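Local coordinates for protein pngf-ii (Elizabethkingia meningoseptica, PDB 4R4X) that cleaves N-linked glycans from glycoproteins as a peptide:N-glycosidase, probably by hydrolysing the amide bond between the asparagine side chain and the innermost sugar, at residues A419-H428 with W488-I499; D435-S443 with A451-T459. All coordinates share one frame; numbering follows the deposited sequence.

Interactions 1 and 2 lie on neighbouring layers of the C-terminal half, their centres about 11 Å apart. Interaction 1 is the core contact: 13 of its 16 touching residues are buried; backbone pairing and apolar contacts join two adjacent interior strands, and a loop indole bonds to a strand carbonyl. Interaction 2, partly buried and nearer the surface, joins the arms of a hairpin in a different sheet; waters and a CH-pi contact carry more of its chemistry. The layers are stitched together at Asn442, whose OD1 probably accepts hydrogen bonds from Tyr423 OH at 2.6 Å and Thr425 OG1 at 2.8 Å. Residues 435-443 and 451-459 both fall in the chain between 419-428 and 488-499.

Interaction 1: A419-H428 with W488-I499; sequences AQLRYITTGH and WCPGTITNPVYI
Over one face of the Trp488 indole sits His428, its CE1 3.3 Å above the plane and displaced toward the rim; at the indole edge lies the carbonyl oxygen of Gly427. The two ring planes are 27° apart, but with 4.8 Å between the His428 centroid and that of the Trp488 five-membered ring they barely overlap. The edge contact is more directional: Trp488 NE1 donates to Gly427 O at 2.9 Å, with 167° at the hydrogen. Thr426 OG1 holds His428 NE2 by a hydrogen bond, which helps fix the imidazole's rotation, and Phe303 from strand 297-303 also stacks on Trp488.

Trp488, from the loop leading into strand 493-504, thus covers the Thr426-His428 end of strand 416-428. These are two adjacent interior strands of a nine-stranded antiparallel sheet, consistent with the jelly-roll architecture of PNGase F. Residues 421-423 pair antiparallel with 497-499: Leu421 N donates to Ile499 O at 2.8 Å in one hydrogen-bonded pair, Tyr423 and Val497 form another, and Arg422 with Tyr498 is the non-hydrogen-bonded pair between.

On one face of the sheet, Arg422 and Tyr498 run side by side, with Arg422 CG 3.7 Å from Tyr498 CE1, while Pro496 CG covers a face of the guanidinium. Arg422 CG is anti to the backbone N (chi1 178°) and the chain stays extended to NE, which reaches a salt bridge with Glu334; the same carboxylate oxygen binds Tyr498 OH. On the other face, Val497 CG2 lies at the edge of the Tyr423 ring and Ile499 CD1 packs obliquely against it. Past Val497 direct pairing stops, although Ile424 CG1 still touches Pro496 CB at 3.9 Å. Here a water takes over, accepting from Thr425 N at 3.0 Å and donating to Tyr423 O and Asn495 O.

Interaction 2: D435-S443 with A451-T459; sequences DEFVPKENS and AHAFTPWRT
A beta hairpin formed by strands 442-446 and 449-454, the end pair of a four-stranded antiparallel sheet, supplies the regular part of this contact. Asn442 and Phe454 form its hydrogen-bonded pair: Asn442 N donates to Phe454 O at 2.8 Å, and Phe454 N returns the bond to Asn442 O at 3.0 Å. Ser443 and Ala453 follow as a non-hydrogen-bonded pair, before a classic bulge where Ala451 and His452 both face Ile444.

Beyond the paired residues the arms continue as loops, and side chains do the joining. Pro439 lies on the Trp457 indole in a CH-pi contact, its CG 3.8 Å from the centroid of the six-membered ring and only 8° off the normal, hence squarely over the face. Phe437 O approaches the same ring at its edge, 3.3 Å from CH2. With Trp457 CG anti to the backbone N (chi1 -163°), the indole extends across to the 437-439 bend. Thr455 CG2 adds an apolar touch against Pro439 CB.

Pro456 packs against the Asn442 amide, CG lying 3.5 Å from ND2. That ND2 also makes a weak bond to Lys440 O, while OD1 faces the Tyr423 and Thr425 hydroxyls of strand 416-428, which favours this orientation of the amide. Lys440 NZ forms a salt bridge with Asp435 OD1 at 2.7 Å, met on the syn side but 22° out of plane, and also bonds to Pro516 O.

One water accepts from Lys440 N at 2.9 Å and donates to Pro456 O; a second donates to Glu441 OE2 and lies close to Thr455 OG1, a short contact that is doubtful as a bond. Direct backbone bonds thus give way to water and ring contacts as the arms leave the sheet, implying a join in which solvent supplies part of the polar pairing.

Interaction 1: A419-H428 with W488-I499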
loop_
_atom_site.group_PDB
_atom_site.type_symbol
_atom_site.label_atom_id
_atom_site.label_comp_id
_atom_site.label_asym_id
_atom_site.label_seq_id
_atom_site.Cartn_x
_atom_site.Cartn_y
_atom_site.Cartn_z
ATOM N N ALA A 419 -15.852 6.997 19.182
ATOM C CA ALA A 419 -16.483 6.028 18.315
ATOM C C ALA A 419 -16.712 6.629 16.926
ATOM O O ALA A 419 -17.060 7.790 16.791
ATOM C CB ALA A 419 -17.817 5.574 18.882
ATOM N N GLN A 420 -16.566 5.801 15.908
ATOM C CA GLN A 420 -16.797 6.226 14.536
ATOM C C GLN A 420 -17.479 5.105 13.786
ATOM O O GLN A 420 -17.265 3.925 14.104
ATOM C CB GLN A 420 -15.481 6.523 13.827
ATOM C CG GLN A 420 -14.656 7.649 14.415
ATOM C CD GLN A 420 -13.278 7.670 13.798
ATOM O OE1 GLN A 420 -13.042 7.055 12.768
ATOM N NE2 GLN A 420 -12.362 8.371 14.434
ATOM N N LEU A 421 -18.275 5.468 12.780
ATOM C CA LEU A 421 -18.764 4.497 11.834
ATOM C C LEU A 421 -17.990 4.678 10.545
ATOM O O LEU A 421 -18.067 5.736 9.919
ATOM C CB LEU A 421 -20.261 4.660 11.571
ATOM C CG LEU A 421 -20.873 3.584 10.664
ATOM C CD1 LEU A 421 -20.846 2.220 11.327
ATOM C CD2 LEU A 421 -22.306 3.924 10.273
ATOM N N ARG A 422 -17.219 3.655 10.186
ATOM C CA ARG A 422 -16.553 3.584 8.885
ATOM C C ARG A 422 -17.608 3.126 7.914
ATOM O O ARG A 422 -18.091 1.997 8.009
ATOM C CB ARG A 422 -15.395 2.592 8.924
ATOM C CG ARG A 422 -14.636 2.395 7.607
ATOM C CD ARG A 422 -13.604 1.297 7.803
ATOM N NE ARG A 422 -12.793 0.988 6.623
ATOM C CZ ARG A 422 -13.057 0.037 5.727
ATOM N NH1 ARG A 422 -12.208 -0.165 4.736
ATOM N NH2 ARG A 422 -14.150 -0.705 5.802
ATOM N N TYR A 423 -17.973 4.009 6.995
ATOM C CA TYR A 423 -19.174 3.842 6.191
ATOM C C TYR A 423 -18.832 3.975 4.713
ATOM O O TYR A 423 -18.314 5.014 4.274
ATOM C CB TYR A 423 -20.204 4.893 6.580
ATOM C CG TYR A 423 -21.531 4.828 5.850
ATOM C CD1 TYR A 423 -22.420 3.783 6.074
ATOM C CD2 TYR A 423 -21.923 5.842 4.979
ATOM C CE1 TYR A 423 -23.651 3.734 5.429
ATOM C CE2 TYR A 423 -23.167 5.821 4.361
ATOM C CZ TYR A 423 -24.024 4.762 4.585
ATOM O OH TYR A 423 -25.238 4.687 3.945
ATOM N N ILE A 424 -19.072 2.896 3.981
ATOM C CA ILE A 424 -18.870 2.850 2.526
ATOM C C ILE A 424 -20.221 2.738 1.857
ATOM O O ILE A 424 -20.952 1.791 2.101
ATOM C CB ILE A 424 -17.988 1.665 2.102
ATOM C CG1 ILE A 424 -16.674 1.699 2.870
ATOM C CG2 ILE A 424 -17.703 1.707 0.597
ATOM C CD1 ILE A 424 -15.767 0.507 2.614
ATOM N N THR A 425 -20.551 3.700 1.008
ATOM C CA THR A 425 -21.836 3.694 0.330
ATOM C C THR A 425 -21.711 3.970 -1.158
ATOM O O THR A 425 -20.987 4.903 -1.558
ATOM C CB THR A 425 -22.839 4.700 0.950
ATOM O OG1 THR A 425 -24.066 4.649 0.211
ATOM C CG2 THR A 425 -22.280 6.157 0.948
ATOM N N THR A 426 -22.426 3.165 -1.951
ATOM C CA THR A 426 -22.630 3.435 -3.375
ATOM C C THR A 426 -24.063 3.123 -3.796
ATOM O O THR A 426 -24.681 2.177 -3.310
ATOM C CB THR A 426 -21.633 2.684 -4.279
ATOM O OG1 THR A 426 -21.740 1.266 -4.111
ATOM C CG2 THR A 426 -20.223 3.123 -3.985
ATOM N N GLY A 427 -24.569 3.958 -4.695
ATOM C CA GLY A 427 -25.906 3.884 -5.189
ATOM C C GLY A 427 -25.892 3.304 -6.588
ATOM O O GLY A 427 -24.974 3.569 -7.383
ATOM N N HIS A 428 -26.898 2.480 -6.866
ATOM C CA HIS A 428 -26.996 1.724 -8.128
ATOM C C HIS A 428 -28.410 1.718 -8.695
ATOM O O HIS A 428 -29.379 2.001 -7.984
ATOM C CB HIS A 428 -26.521 0.292 -7.901
ATOM C CG HIS A 428 -25.136 0.226 -7.362
ATOM N ND1 HIS A 428 -24.032 0.229 -8.178
ATOM C CD2 HIS A 428 -24.670 0.291 -6.092
ATOM C CE1 HIS A 428 -22.941 0.256 -7.436
ATOM N NE2 HIS A 428 -23.301 0.301 -6.167
ATOM N N TRP A 488 -19.336 6.706 -6.880
ATOM C CA TRP A 488 -18.304 5.921 -7.542
ATOM C C TRP A 488 -18.034 6.350 -8.952
ATOM O O TRP A 488 -18.872 6.966 -9.562
ATOM C CB TRP A 488 -18.673 4.460 -7.533
ATOM C CG TRP A 488 -20.003 4.072 -8.129
ATOM C CD1 TRP A 488 -21.238 4.214 -7.564
ATOM C CD2 TRP A 488 -20.207 3.358 -9.361
ATOM N NE1 TRP A 488 -22.196 3.655 -8.371
ATOM C CE2 TRP A 488 -21.589 3.135 -9.488
ATOM C CE3 TRP A 488 -19.357 2.928 -10.379
ATOM C CZ2 TRP A 488 -22.134 2.475 -10.572
ATOM C CZ3 TRP A 488 -19.912 2.265 -11.474
ATOM C CH2 TRP A 488 -21.276 2.036 -11.551
ATOM N N CYS A 489 -16.840 6.029 -9.451
ATOM C CA CYS A 489 -16.496 6.255 -10.865
ATOM C C CYS A 489 -15.842 4.982 -11.377
ATOM O O CYS A 489 -14.927 4.464 -10.725
ATOM C CB CYS A 489 -15.470 7.389 -11.038
ATOM S SG CYS A 489 -15.968 9.068 -10.588
ATOM N N PRO A 490 -16.231 4.516 -12.570
ATOM C CA PRO A 490 -15.538 3.334 -13.104
ATOM C C PRO A 490 -14.011 3.528 -13.184
ATOM O O PRO A 490 -13.533 4.494 -13.794
ATOM C CB PRO A 490 -16.153 3.176 -14.488
ATOM C CG PRO A 490 -17.511 3.779 -14.376
ATOM C CD PRO A 490 -17.354 4.934 -13.424
ATOM N N GLY A 491 -13.267 2.606 -12.588
ATOM C CA GLY A 491 -11.804 2.638 -12.584
ATOM C C GLY A 491 -11.209 3.146 -11.276
ATOM O O GLY A 491 -10.002 3.337 -11.176
ATOM N N THR A 492 -12.048 3.372 -10.265
ATOM C CA THR A 492 -11.580 3.973 -9.019
ATOM C C THR A 492 -12.157 3.301 -7.767
ATOM O O THR A 492 -13.206 2.621 -7.788
ATOM C CB THR A 492 -11.853 5.515 -8.919
ATOM O OG1 THR A 492 -13.271 5.781 -8.820
ATOM C CG2 THR A 492 -11.251 6.284 -10.111
ATOM N N ILE A 493 -11.474 3.548 -6.658
ATOM C CA ILE A 493 -11.975 3.222 -5.303
ATOM C C ILE A 493 -13.059 4.198 -4.839
ATOM O O ILE A 493 -12.985 5.385 -5.118
ATOM C CB ILE A 493 -10.839 3.364 -4.293
ATOM C CG1 ILE A 493 -9.809 2.278 -4.540
ATOM C CG2 ILE A 493 -11.340 3.327 -2.829
ATOM C CD1 ILE A 493 -8.506 2.493 -3.830
ATOM N N THR A 494 -14.036 3.699 -4.088
ATOM C CA THR A 494 -14.948 4.563 -3.351
ATOM C C THR A 494 -14.433 4.689 -1.914
ATOM O O THR A 494 -14.361 3.695 -1.183
ATOM C CB THR A 494 -16.385 4.008 -3.387
ATOM O OG1 THR A 494 -16.898 4.155 -4.719
ATOM C CG2 THR A 494 -17.282 4.739 -2.397
ATOM N N ASN A 495 -14.057 5.901 -1.534
ATOM C CA ASN A 495 -13.533 6.187 -0.182
ATOM C C ASN A 495 -14.526 5.891 0.929
ATOM O O ASN A 495 -15.673 6.264 0.793
ATOM C CB ASN A 495 -13.205 7.677 -0.078
ATOM C CG ASN A 495 -11.788 7.996 -0.521
ATOM O OD1 ASN A 495 -11.514 8.247 -1.687
ATOM N ND2 ASN A 495 -10.890 7.994 0.411
ATOM N N PRO A 496 -14.085 5.267 2.038
ATOM C CA PRO A 496 -14.955 5.298 3.221
ATOM C C PRO A 496 -15.074 6.700 3.759
ATOM O O PRO A 496 -14.163 7.505 3.568
ATOM C CB PRO A 496 -14.211 4.445 4.259
ATOM C CG PRO A 496 -13.216 3.647 3.473
ATOM C CD PRO A 496 -12.908 4.414 2.227
ATOM N N VAL A 497 -16.193 6.995 4.405
ATOM C CA VAL A 497 -16.261 8.156 5.245
ATOM C C VAL A 497 -16.227 7.685 6.696
ATOM O O VAL A 497 -16.651 6.566 7.013
ATOM C CB VAL A 497 -17.495 9.017 4.934
ATOM C CG1 VAL A 497 -17.499 9.423 3.455
ATOM C CG2 VAL A 497 -18.771 8.314 5.334
ATOM N N TYR A 498 -15.698 8.537 7.554
ATOM C CA TYR A 498 -15.509 8.215 8.951
ATOM C C TYR A 498 -16.418 9.111 9.764
ATOM O O TYR A 498 -16.115 10.282 9.974
ATOM C CB TYR A 498 -14.057 8.419 9.315
ATOM C CG TYR A 498 -13.227 7.418 8.586
ATOM C CD1 TYR A 498 -13.080 6.115 9.073
ATOM C CD2 TYR A 498 -12.651 7.740 7.373
ATOM C CE1 TYR A 498 -12.346 5.172 8.367
ATOM C CE2 TYR A 498 -11.930 6.795 6.653
ATOM C CZ TYR A 498 -11.769 5.530 7.167
ATOM O OH TYR A 498 -11.044 4.619 6.452
ATOM N N ILE A 499 -17.548 8.560 10.187
ATOM C CA ILE A 499 -18.612 9.370 10.786
ATOM C C ILE A 499 -18.430 9.358 12.298
ATOM O O ILE A 499 -18.508 8.302 12.941
ATOM C CB ILE A 499 -19.994 8.811 10.423
ATOM C CG1 ILE A 499 -20.188 8.913 8.907
ATOM C CG2 ILE A 499 -21.106 9.517 11.197
ATOM C CD1 ILE A 499 -21.409 8.208 8.392
HETATM O O HOH W 1 -18.803 6.023 1.583
#

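Interaction 2: D435-S443 with A451-T459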
loop_
_atom_site.group_PDB
_atom_site.type_symbol
_atom_site.label_atom_id
_atom_site.label_comp_id
_atom_site.label_asym_id
_atom_site.label_seq_id
_atom_site.Cartn_x
_atom_site.Cartn_y
_atom_site.Cartn_z
ATOM N N ASP A 435 -30.730 5.023 -9.142
ATOM C CA ASP A 435 -29.913 5.616 -8.096
ATOM C C ASP A 435 -28.383 5.600 -8.376
ATOM O O ASP A 435 -27.645 6.191 -7.629
ATOM C CB ASP A 435 -30.228 5.003 -6.741
ATOM C CG ASP A 435 -31.577 5.451 -6.192
ATOM O OD1 ASP A 435 -32.195 6.400 -6.760
ATOM O OD2 ASP A 435 -32.009 4.857 -5.172
ATOM N N GLU A 436 -27.925 4.942 -9.443
ATOM C CA GLU A 436 -26.540 5.146 -9.896
ATOM C C GLU A 436 -26.357 6.626 -10.269
ATOM O O GLU A 436 -25.293 7.206 -10.057
ATOM C CB GLU A 436 -26.227 4.290 -11.124
ATOM C CG GLU A 436 -24.840 4.510 -11.715
ATOM C CD GLU A 436 -24.484 3.516 -12.813
ATOM O OE1 GLU A 436 -25.260 2.548 -13.032
ATOM O OE2 GLU A 436 -23.433 3.707 -13.493
ATOM N N PHE A 437 -27.393 7.215 -10.865
ATOM C CA PHE A 437 -27.271 8.508 -11.516
ATOM C C PHE A 437 -28.043 9.659 -10.884
ATOM O O PHE A 437 -27.970 10.798 -11.384
ATOM C CB PHE A 437 -27.657 8.392 -12.997
ATOM C CG PHE A 437 -26.741 7.497 -13.783
ATOM C CD1 PHE A 437 -25.412 7.873 -14.008
ATOM C CD2 PHE A 437 -27.200 6.277 -14.297
ATOM C CE1 PHE A 437 -24.562 7.045 -14.732
ATOM C CE2 PHE A 437 -26.358 5.451 -15.023
ATOM C CZ PHE A 437 -25.024 5.833 -15.223
ATOM N N VAL A 438 -28.746 9.392 -9.788
ATOM C CA VAL A 438 -29.482 10.425 -9.071
ATOM C C VAL A 438 -29.001 10.507 -7.622
ATOM O O VAL A 438 -28.942 9.501 -6.930
ATOM C CB VAL A 438 -30.986 10.089 -9.012
ATOM C CG1 VAL A 438 -31.773 11.194 -8.319
ATOM C CG2 VAL A 438 -31.540 9.783 -10.401
ATOM N N PRO A 439 -28.684 11.712 -7.137
ATOM C CA PRO A 439 -28.164 11.814 -5.777
ATOM C C PRO A 439 -29.260 11.500 -4.749
ATOM O O PRO A 439 -30.410 11.920 -4.930
ATOM C CB PRO A 439 -27.755 13.277 -5.647
ATOM C CG PRO A 439 -27.914 13.890 -6.985
ATOM C CD PRO A 439 -28.806 13.014 -7.795
ATOM N N LYS A 440 -28.902 10.782 -3.685
ATOM C CA LYS A 440 -29.864 10.497 -2.613
ATOM C C LYS A 440 -29.197 10.664 -1.276
ATOM O O LYS A 440 -28.141 10.087 -1.035
ATOM C CB LYS A 440 -30.414 9.065 -2.717
ATOM C CG LYS A 440 -31.220 8.762 -3.962
ATOM C CD LYS A 440 -32.483 9.596 -4.085
ATOM C CE LYS A 440 -33.261 9.236 -5.353
ATOM N NZ LYS A 440 -33.939 7.920 -5.285
ATOM N N GLU A 441 -29.822 11.426 -0.388
ATOM C CA GLU A 441 -29.312 11.595 0.953
ATOM C C GLU A 441 -29.301 10.303 1.768
ATOM O O GLU A 441 -30.328 9.661 1.890
ATOM C CB GLU A 441 -30.145 12.651 1.657
ATOM C CG GLU A 441 -29.693 12.995 3.057
ATOM C CD GLU A 441 -30.425 14.232 3.581
ATOM O OE1 GLU A 441 -31.549 14.094 4.108
ATOM O OE2 GLU A 441 -29.870 15.342 3.466
ATOM N N ASN A 442 -28.123 9.927 2.296
ATOM C CA ASN A 442 -27.974 8.808 3.233
ATOM C C ASN A 442 -28.046 9.392 4.646
ATOM O O ASN A 442 -27.277 10.308 4.977
ATOM C CB ASN A 442 -26.599 8.090 3.105
ATOM C CG ASN A 442 -26.441 7.244 1.839
ATOM O OD1 ASN A 442 -25.747 6.214 1.853
ATOM N ND2 ASN A 442 -27.029 7.679 0.743
ATOM N N SER A 443 -28.913 8.844 5.486
ATOM C CA SER A 443 -29.079 9.297 6.871
ATOM C C SER A 443 -28.686 8.177 7.840
ATOM O O SER A 443 -29.170 7.069 7.746
ATOM C CB SER A 443 -30.526 9.703 7.116
ATOM O OG SER A 443 -30.864 10.848 6.344
ATOM N N ALA A 451 -27.626 11.098 13.473
ATOM C CA ALA A 451 -26.267 11.468 13.788
ATOM C C ALA A 451 -25.552 12.189 12.613
ATOM O O ALA A 451 -24.718 13.062 12.853
ATOM C CB ALA A 451 -25.488 10.242 14.233
ATOM N N HIS A 452 -25.896 11.838 11.372
ATOM C CA HIS A 452 -25.209 12.352 10.202
ATOM C C HIS A 452 -26.051 12.097 8.945
ATOM O O HIS A 452 -26.557 10.974 8.727
ATOM C CB HIS A 452 -23.857 11.638 10.076
ATOM C CG HIS A 452 -22.983 12.181 9.012
ATOM N ND1 HIS A 452 -22.345 13.394 9.122
ATOM C CD2 HIS A 452 -22.634 11.681 7.799
ATOM C CE1 HIS A 452 -21.650 13.626 8.018
ATOM N NE2 HIS A 452 -21.807 12.601 7.203
ATOM N N ALA A 453 -26.189 13.124 8.117
ATOM C CA ALA A 453 -26.887 13.001 6.835
ATOM C C ALA A 453 -25.978 13.599 5.762
ATOM O O ALA A 453 -25.372 14.654 5.965
ATOM C CB ALA A 453 -28.210 13.733 6.894
ATOM N N PHE A 454 -25.822 12.899 4.655
ATOM C CA PHE A 454 -25.013 13.431 3.552
ATOM C C PHE A 454 -25.421 12.792 2.248
ATOM O O PHE A 454 -25.966 11.669 2.211
ATOM C CB PHE A 454 -23.510 13.242 3.810
ATOM C CG PHE A 454 -22.998 11.829 3.543
ATOM C CD1 PHE A 454 -23.326 10.782 4.389
ATOM C CD2 PHE A 454 -22.154 11.569 2.450
ATOM C CE1 PHE A 454 -22.844 9.496 4.157
ATOM C CE2 PHE A 454 -21.647 10.283 2.215
ATOM C CZ PHE A 454 -21.988 9.254 3.071
ATOM N N THR A 455 -25.159 13.514 1.171
ATOM C CA THR A 455 -25.468 13.043 -0.158
ATOM C C THR A 455 -24.186 12.586 -0.868
ATOM O O THR A 455 -23.340 13.428 -1.219
ATOM C CB THR A 455 -26.149 14.166 -0.939
ATOM O OG1 THR A 455 -27.351 14.545 -0.236
ATOM C CG2 THR A 455 -26.506 13.697 -2.336
ATOM N N PRO A 456 -24.028 11.261 -1.058
ATOM C CA PRO A 456 -22.796 10.754 -1.654
ATOM C C PRO A 456 -22.824 11.006 -3.165
ATOM O O PRO A 456 -23.798 10.649 -3.835
ATOM C CB PRO A 456 -22.835 9.261 -1.344
ATOM C CG PRO A 456 -23.992 9.016 -0.434
ATOM C CD PRO A 456 -24.925 10.163 -0.653
ATOM N N TRP A 457 -21.791 11.650 -3.683
ATOM C CA TRP A 457 -21.825 12.133 -5.066
ATOM C C TRP A 457 -20.405 12.373 -5.568
ATOM O O TRP A 457 -19.614 12.958 -4.854
ATOM C CB TRP A 457 -22.648 13.433 -5.161
ATOM C CG TRP A 457 -23.078 13.766 -6.572
ATOM C CD1 TRP A 457 -22.708 14.857 -7.312
ATOM C CD2 TRP A 457 -23.928 12.986 -7.407
ATOM N NE1 TRP A 457 -23.301 14.819 -8.554
ATOM C CE2 TRP A 457 -24.060 13.679 -8.638
ATOM C CE3 TRP A 457 -24.639 11.798 -7.226
ATOM C CZ2 TRP A 457 -24.829 13.187 -9.693
ATOM C CZ3 TRP A 457 -25.401 11.302 -8.293
ATOM C CH2 TRP A 457 -25.489 12.003 -9.501
ATOM N N ARG A 458 -20.102 11.889 -6.775
ATOM C CA ARG A 458 -18.783 12.075 -7.417
ATOM C C ARG A 458 -18.987 12.790 -8.755
ATOM O O ARG A 458 -19.782 12.350 -9.555
ATOM C CB ARG A 458 -18.117 10.728 -7.723
ATOM C CG ARG A 458 -17.705 9.885 -6.511
ATOM C CD ARG A 458 -16.320 10.143 -5.991
ATOM N NE ARG A 458 -15.252 9.896 -6.970
ATOM C CZ ARG A 458 -14.560 8.769 -7.110
ATOM N NH1 ARG A 458 -14.795 7.711 -6.361
ATOM N NH2 ARG A 458 -13.631 8.708 -8.044
ATOM N N THR A 459 -18.248 13.869 -8.977
ATOM C CA THR A 459 -18.317 14.691 -10.177
ATOM C C THR A 459 -16.985 14.747 -10.958
ATOM O O THR A 459 -16.820 15.574 -11.876
ATOM C CB THR A 459 -18.754 16.129 -9.787
ATOM O OG1 THR A 459 -17.928 16.629 -8.729
ATOM C CG2 THR A 459 -20.185 16.124 -9.320
HETATM O O HOH W 2 -26.210 9.681 -4.145
HETATM O O HOH W 3 -27.428 15.060 2.198
#